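Local coordinates for sensor histidine kinase CusS (Escherichia coli, PDB 5KU5), which senses copper and silver ions through its periplasmic domain and activates the response regulator CusR by phosphorylation, at residues 108-114 against 131-137. Residue numbers count along the deposited sequence, not the author numbering.
Sequences HSNWRMI and YIALSID. With AG (silver ion), chain E.
Strands 111-114 and 131-135 run antiparallel, their axes 4.5 Å apart at closest approach and 158° between directions. Arg112-Leu134 and Ile114-Ile132 are hydrogen-bonded pairs: Arg112 N to Leu134 O and Leu134 N to Arg112 O both measure 2.9 Å, Ile114 N to Ile132 O 3.1 Å, and Ile132 N to Ile114 O 3.0 Å. The non-hydrogen-bonded pairs Trp111-Ser135 and Met113-Ala133 draw in to CA-CA distances of 4.6 and 4.4 Å. Past the last bridge, Ile136 N still reaches Asn110 O at 2.9 Å.

Beyond the strands, Asp137 (chi1 m), opening helix 137-146, gathers the loop through its carboxylate: OD2 accepts from Ser109 N and from Asn110 ND2, each at 3.0 Å, and OD1 from Asn110 N at 3.1 Å. Ser135 CB lies 4.0 Å from the His108 ring centroid, 9° off its normal, a CH-pi contact.

Apolar contacts include Trp111 CB to Ala133 CB at 3.9 Å on one face, where Met113 SD also meets the Tyr131 ring edge, 5.5 Å from its centroid. Arg112, Ile132 and Leu134 occupy the other face, against helix 2-25; Arg112 forms salt bridges with Asp80 and Asp10.

His108 ND1 binds silver at 2.5 Å, alongside Ser47 and Met96. The arrangement is thus a beta hairpin central to the antiparallel sheet of a PDC-fold sensor domain, with a silver site at its open end.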
loop_
_atom_site.group_PDB
_atom_site.type_symbol
_atom_site.label_atom_id
_atom_site.label_comp_id
_atom_site.label_asym_id
_atom_site.label_seq_id
_atom_site.Cartn_x
_atom_site.Cartn_y
_atom_site.Cartn_z
ATOM N N HIS A 108 -11.504 9.188 -7.507
ATOM C CA HIS A 108 -10.533 8.344 -8.227
ATOM C C HIS A 108 -10.961 8.056 -9.672
ATOM O O HIS A 108 -11.747 7.141 -9.917
ATOM C CB HIS A 108 -10.296 7.025 -7.474
ATOM C CG HIS A 108 -9.455 7.168 -6.240
ATOM N ND1 HIS A 108 -9.380 6.186 -5.280
ATOM C CD2 HIS A 108 -8.660 8.174 -5.804
ATOM C CE1 HIS A 108 -8.572 6.571 -4.311
ATOM N NE2 HIS A 108 -8.120 7.776 -4.604
ATOM N N SER A 109 -10.449 8.849 -10.614
ATOM C CA SER A 109 -10.666 8.616 -12.048
ATOM C C SER A 109 -9.416 8.732 -12.944
ATOM O O SER A 109 -9.549 8.794 -14.167
ATOM C CB SER A 109 -11.774 9.547 -12.555
ATOM O OG SER A 109 -11.371 10.902 -12.502
ATOM N N ASN A 110 -8.217 8.735 -12.356
ATOM C CA ASN A 110 -6.961 8.847 -13.120
ATOM C C ASN A 110 -5.948 7.826 -12.639
ATOM O O ASN A 110 -5.763 7.664 -11.433
ATOM C CB ASN A 110 -6.371 10.248 -12.996
ATOM C CG ASN A 110 -7.267 11.307 -13.596
ATOM O OD1 ASN A 110 -7.327 11.469 -14.814
ATOM N ND2 ASN A 110 -7.975 12.029 -12.741
ATOM N N TRP A 111 -5.279 7.154 -13.579
ATOM C CA TRP A 111 -4.510 5.944 -13.266
ATOM C C TRP A 111 -3.169 5.862 -13.991
ATOM O O TRP A 111 -3.038 6.314 -15.132
ATOM C CB TRP A 111 -5.338 4.691 -13.601
ATOM C CG TRP A 111 -6.753 4.772 -13.129
ATOM C CD1 TRP A 111 -7.810 5.296 -13.811
ATOM C CD2 TRP A 111 -7.261 4.353 -11.859
ATOM N NE1 TRP A 111 -8.949 5.218 -13.050
ATOM C CE2 TRP A 111 -8.640 4.647 -11.844
ATOM C CE3 TRP A 111 -6.683 3.750 -10.732
ATOM C CZ2 TRP A 111 -9.458 4.359 -10.744
ATOM C CZ3 TRP A 111 -7.495 3.460 -9.636
ATOM C CH2 TRP A 111 -8.871 3.766 -9.653
ATOM N N ARG A 112 -2.182 5.284 -13.305
ATOM C CA ARG A 112 -0.964 4.778 -13.936
ATOM C C ARG A 112 -1.165 3.284 -14.097
ATOM O O ARG A 112 -1.446 2.592 -13.108
ATOM C CB ARG A 112 0.286 5.059 -13.096
ATOM C CG ARG A 112 1.051 6.280 -13.565
ATOM C CD ARG A 112 2.384 6.466 -12.859
ATOM N NE ARG A 112 3.015 7.682 -13.371
ATOM C CZ ARG A 112 2.825 8.919 -12.912
ATOM N NH1 ARG A 112 2.054 9.171 -11.853
ATOM N NH2 ARG A 112 3.445 9.928 -13.517
ATOM N N MET A 113 -1.016 2.797 -15.333
ATOM C CA MET A 113 -1.296 1.400 -15.668
ATOM C C MET A 113 -0.060 0.691 -16.210
ATOM O O MET A 113 0.701 1.267 -16.988
ATOM C CB MET A 113 -2.431 1.317 -16.696
ATOM C CG MET A 113 -2.878 -0.101 -17.037
ATOM S SD MET A 113 -1.965 -0.859 -18.401
ATOM C CE MET A 113 -2.592 0.078 -19.793
ATOM N N ILE A 114 0.115 -0.562 -15.793
ATOM C CA ILE A 114 1.092 -1.478 -16.371
ATOM C C ILE A 114 0.392 -2.809 -16.611
ATOM O O ILE A 114 -0.705 -3.045 -16.092
ATOM C CB ILE A 114 2.327 -1.696 -15.465
ATOM C CG1 ILE A 114 1.934 -2.207 -14.071
ATOM C CG2 ILE A 114 3.126 -0.404 -15.347
ATOM C CD1 ILE A 114 3.076 -2.875 -13.338
ATOM N N TYR A 131 -3.543 -6.807 -15.813
ATOM C CA TYR A 131 -3.486 -5.348 -15.929
ATOM C C TYR A 131 -3.709 -4.751 -14.542
ATOM O O TYR A 131 -4.642 -5.152 -13.848
ATOM C CB TYR A 131 -4.568 -4.843 -16.884
ATOM C CG TYR A 131 -4.378 -5.278 -18.318
ATOM C CD1 TYR A 131 -4.726 -6.564 -18.728
ATOM C CD2 TYR A 131 -3.855 -4.402 -19.273
ATOM C CE1 TYR A 131 -4.558 -6.968 -20.045
ATOM C CE2 TYR A 131 -3.680 -4.799 -20.592
ATOM C CZ TYR A 131 -4.030 -6.082 -20.972
ATOM O OH TYR A 131 -3.864 -6.486 -22.278
ATOM N N ILE A 132 -2.852 -3.806 -14.151
ATOM C CA ILE A 132 -2.886 -3.183 -12.822
ATOM C C ILE A 132 -2.941 -1.669 -13.002
ATOM O O ILE A 132 -2.097 -1.117 -13.696
ATOM C CB ILE A 132 -1.618 -3.514 -11.995
ATOM C CG1 ILE A 132 -1.347 -5.026 -11.974
ATOM C CG2 ILE A 132 -1.755 -2.979 -10.568
ATOM C CD1 ILE A 132 0.029 -5.401 -11.461
ATOM N N ALA A 133 -3.913 -1.014 -12.363
ATOM C CA ALA A 133 -4.066 0.442 -12.414
ATOM C C ALA A 133 -4.030 1.034 -11.002
ATOM O O ALA A 133 -4.830 0.650 -10.155
ATOM C CB ALA A 133 -5.372 0.803 -13.105
ATOM N N LEU A 134 -3.105 1.967 -10.767
ATOM C CA LEU A 134 -2.957 2.661 -9.480
ATOM C C LEU A 134 -3.440 4.104 -9.609
ATOM O O LEU A 134 -3.100 4.788 -10.574
ATOM C CB LEU A 134 -1.488 2.654 -9.032
ATOM C CG LEU A 134 -1.122 3.421 -7.752
ATOM C CD1 LEU A 134 -1.776 2.779 -6.541
ATOM C CD2 LEU A 134 0.386 3.483 -7.567
ATOM N N SER A 135 -4.212 4.564 -8.624
ATOM C CA SER A 135 -4.767 5.920 -8.637
ATOM C C SER A 135 -3.683 6.990 -8.526
ATOM O O SER A 135 -2.821 6.915 -7.650
ATOM C CB SER A 135 -5.771 6.114 -7.500
ATOM O OG SER A 135 -6.170 7.473 -7.413
ATOM N N ILE A 136 -3.752 7.986 -9.407
ATOM C CA ILE A 136 -2.814 9.114 -9.404
ATOM C C ILE A 136 -3.510 10.458 -9.167
ATOM O O ILE A 136 -2.906 11.509 -9.368
ATOM C CB ILE A 136 -1.975 9.155 -10.708
ATOM C CG1 ILE A 136 -2.829 9.492 -11.940
ATOM C CG2 ILE A 136 -1.275 7.823 -10.915
ATOM C CD1 ILE A 136 -2.020 9.731 -13.199
ATOM N N ASP A 137 -4.763 10.430 -8.719
ATOM C CA ASP A 137 -5.553 11.659 -8.572
ATOM C C ASP A 137 -4.945 12.623 -7.561
ATOM O O ASP A 137 -4.938 13.832 -7.789
ATOM C CB ASP A 137 -6.997 11.346 -8.181
ATOM C CG ASP A 137 -7.723 10.551 -9.243
ATOM O OD1 ASP A 137 -7.417 9.350 -9.399
ATOM O OD2 ASP A 137 -8.604 11.116 -9.919
HETATM AG AG AG E . -10.566 4.046 -5.448
#